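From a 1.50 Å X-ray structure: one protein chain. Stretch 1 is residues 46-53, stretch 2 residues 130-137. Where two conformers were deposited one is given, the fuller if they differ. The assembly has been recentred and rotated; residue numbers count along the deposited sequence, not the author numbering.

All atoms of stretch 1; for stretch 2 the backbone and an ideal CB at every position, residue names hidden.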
# COMPACT_ATOMS: atom_id res chain seq x y z
N GLY A 46 4.97 15.44 -11.92
CA GLY A 46 3.54 15.70 -11.78
C GLY A 46 2.82 14.39 -11.50
O GLY A 46 3.11 13.37 -12.12
N LEU A 47 1.89 14.43 -10.54
CA LEU A 47 1.15 13.22 -10.19
C LEU A 47 0.34 12.71 -11.37
O LEU A 47 0.38 11.51 -11.70
CB LEU A 47 0.24 13.48 -8.99
CG LEU A 47 0.95 13.98 -7.74
CD1 LEU A 47 0.03 13.94 -6.53
CD2 LEU A 47 2.22 13.16 -7.47
N SER A 48 -0.43 13.60 -12.00
CA SER A 48 -1.36 13.17 -13.05
C SER A 48 -0.62 12.49 -14.19
O SER A 48 -1.05 11.45 -14.70
CB SER A 48 -2.13 14.39 -13.57
OG SER A 48 -2.98 14.94 -12.57
N GLU A 49 0.51 13.08 -14.60
CA GLU A 49 1.31 12.58 -15.71
C GLU A 49 2.02 11.28 -15.38
O GLU A 49 2.48 10.58 -16.29
CB GLU A 49 2.35 13.64 -16.09
CG GLU A 49 1.79 14.96 -16.65
CD GLU A 49 1.18 15.91 -15.61
OE1 GLU A 49 1.34 15.71 -14.39
OE2 GLU A 49 0.54 16.90 -16.03
N SER A 50 2.13 10.95 -14.09
CA SER A 50 2.79 9.73 -13.64
C SER A 50 1.87 8.53 -13.60
O SER A 50 2.33 7.40 -13.37
CB SER A 50 3.36 9.98 -12.25
OG SER A 50 4.37 10.96 -12.34
N GLN A 51 0.57 8.72 -13.81
CA GLN A 51 -0.41 7.66 -13.66
C GLN A 51 -0.62 6.73 -14.87
O GLN A 51 -0.96 5.56 -14.66
CB GLN A 51 -1.76 8.29 -13.29
CG GLN A 51 -1.79 8.93 -11.90
CD GLN A 51 -2.06 7.91 -10.83
OE1 GLN A 51 -1.23 7.04 -10.57
NE2 GLN A 51 -3.25 7.97 -10.22
N PRO A 52 -0.46 7.18 -16.12
CA PRO A 52 -0.86 6.32 -17.25
C PRO A 52 -0.06 5.03 -17.38
O PRO A 52 1.09 4.91 -16.93
CB PRO A 52 -0.63 7.22 -18.47
CG PRO A 52 -0.86 8.58 -17.95
CD PRO A 52 -0.23 8.56 -16.58
N ASN A 53 -0.68 4.07 -18.08
CA ASN A 53 -0.04 2.80 -18.42
C ASN A 53 1.36 2.99 -18.97
O ASN A 53 2.27 2.22 -18.63
CB ASN A 53 -0.86 2.06 -19.48
CG ASN A 53 -2.16 1.50 -18.97
OD1 ASN A 53 -2.75 2.01 -18.03
ND2 ASN A 53 -2.64 0.44 -19.63
N UNK A 130 -9.99 12.91 -15.89
CA UNK A 130 -8.94 13.41 -16.78
C UNK A 130 -7.65 13.71 -16.02
O UNK A 130 -6.56 13.57 -16.58
CB UNK A 130 -9.42 14.67 -17.51
N UNK A 131 -7.75 14.08 -14.74
CA UNK A 131 -6.56 14.37 -13.94
C UNK A 131 -5.97 13.14 -13.26
O UNK A 131 -4.93 13.26 -12.60
CB UNK A 131 -6.90 15.42 -12.88
N UNK A 132 -6.59 11.97 -13.41
CA UNK A 132 -6.10 10.71 -12.82
C UNK A 132 -5.97 10.81 -11.30
O UNK A 132 -5.14 10.11 -10.69
CB UNK A 132 -4.75 10.33 -13.43
N UNK A 133 -6.80 11.64 -10.66
CA UNK A 133 -6.75 11.86 -9.22
C UNK A 133 -8.14 11.99 -8.62
O UNK A 133 -8.41 11.46 -7.54
CB UNK A 133 -5.93 13.11 -8.91
N UNK A 134 -9.03 12.70 -9.32
CA UNK A 134 -10.36 12.99 -8.79
C UNK A 134 -11.26 11.76 -8.79
O UNK A 134 -12.21 11.70 -7.98
CB UNK A 134 -11.02 14.11 -9.60
N UNK A 135 -11.00 10.78 -9.64
CA UNK A 135 -11.73 9.52 -9.59
C UNK A 135 -10.86 8.42 -10.15
O UNK A 135 -10.51 8.45 -11.33
CB UNK A 135 -13.05 9.61 -10.36
N UNK A 136 -10.53 7.46 -9.30
CA UNK A 136 -9.82 6.24 -9.64
C UNK A 136 -10.68 5.07 -9.20
O UNK A 136 -11.52 5.21 -8.31
CB UNK A 136 -8.44 6.19 -8.99
N UNK A 137 -10.47 3.91 -9.82
CA UNK A 137 -11.30 2.74 -9.56
C UNK A 137 -10.43 1.50 -9.43
O UNK A 137 -9.62 1.21 -10.32
CB UNK A 137 -12.34 2.55 -10.67

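Position 130 has its CA-to-CB bond directed away from stretch 1, and no atom of that stretch lies within 5.5 Å of the ideal CB. Almost any side chain would fit, polar ones most readily; the deposited residue is Glu-130, which makes no contact across.

At position 131 the bond points sideways, with the ideal CB 4.0 Å from Ser-48 OG. The backbone already offers something: the carbonyl O at 131 accepts a hydrogen bond from Ser-48 OG at 2.6 Å, a link independent of the side chain here. With phi/psi of -87/-3 and two backbone N atoms following closely, a small polar acceptor such as Asp, Asn, Ser or Thr would suit. The residue is Asp-131, chi1 p. Its OD1 accepts from the N atoms at 133 and 134, both at 2.9 Å, so the carboxylate holds the turn while the carbonyl serves stretch 1.

Position 132 gives the closest CA approach, 5.3 Å from the CA of Ser-48. Its bond points toward stretch 1, its ideal CB lying 3.6 Å from Gln-51 CG and 4.1 Å from Ser-48 O. The left-handed phi/psi, 58/30, favours Gly, Asn or Asp; the nearby carbonyl acceptor favours a donor, hence Asn among these. Asn-132 is deposited, chi1 m, and its ND2 donates to Ser-48 O (3.1 Å, 165° at the hydrogen). Its backbone O receives Gln-51 NE2 at 2.9 Å and 173°, so side chain and main chain both bind stretch 1.

At position 133 the bond is sideways, the ideal CB 5.0 Å from Ser-48 OG. A side chain long enough to bend back could reach the aliphatic part of Leu-47, so Leu, Met or Ile would be plausible. Leu-133 (m, t) does so: CD1 lies 4.2 Å from Leu-47 CB and 3.7 Å from Ser-48 OG, an apolar contact beside the serine's hydrogen bond.

Positions 134 and 135 are out of reach of stretch 1, which constrains neither; small or long polar residues are equally acceptable. Ser-134 donates through OG to Asp-131 OD2 (2.6 Å), and Lys-135 is extended, t throughout.

Position 136 begins a strand and points toward stretch 1, but the ideal CB has nothing within 5.5 Å. Only a side chain with some length would arrive, such as Leu, Met or Gln. Leu-136 extends CD1 to 3.7 Å from Gln-51 NE2.

Position 137, also in the strand, is out of reach, leaving the choice open; Arg-137 has partners elsewhere in the structure.

Stretch 2 130-137: EDNLSKLR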
# COMPACT_ATOMS: atom_id res chain seq x y z
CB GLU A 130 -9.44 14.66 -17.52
CG GLU A 130 -10.54 14.35 -18.54
CD GLU A 130 -10.75 15.46 -19.58
OE1 GLU A 130 -11.33 15.16 -20.64
OE2 GLU A 130 -10.34 16.61 -19.33
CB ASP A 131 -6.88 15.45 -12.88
CG ASP A 131 -7.92 15.00 -11.86
OD1 ASP A 131 -8.32 13.82 -11.87
OD2 ASP A 131 -8.35 15.85 -11.04
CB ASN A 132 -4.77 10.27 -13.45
CG ASN A 132 -4.88 10.08 -14.97
OD1 ASN A 132 -5.90 9.59 -15.47
ND2 ASN A 132 -3.85 10.49 -15.70
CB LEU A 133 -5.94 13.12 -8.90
CG LEU A 133 -4.43 13.05 -9.17
CD1 LEU A 133 -3.86 14.45 -9.00
CD2 LEU A 133 -3.77 12.05 -8.22
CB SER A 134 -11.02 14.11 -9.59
OG SER A 134 -10.33 15.32 -9.40
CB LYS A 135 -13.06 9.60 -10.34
CG LYS A 135 -14.00 8.45 -9.98
CD LYS A 135 -15.37 8.64 -10.62
CE LYS A 135 -16.30 7.48 -10.26
NZ LYS A 135 -17.60 7.59 -10.99
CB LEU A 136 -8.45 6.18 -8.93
CG LEU A 136 -7.47 7.28 -9.32
CD1 LEU A 136 -6.34 7.36 -8.29
CD2 LEU A 136 -6.92 7.02 -10.71
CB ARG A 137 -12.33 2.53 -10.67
CG ARG A 137 -13.29 1.35 -10.42
CD ARG A 137 -14.21 1.07 -11.64
NE ARG A 137 -14.95 2.26 -12.04
CZ ARG A 137 -16.12 2.64 -11.51
NH1 ARG A 137 -16.68 1.92 -10.55
NH2 ARG A 137 -16.71 3.74 -11.94
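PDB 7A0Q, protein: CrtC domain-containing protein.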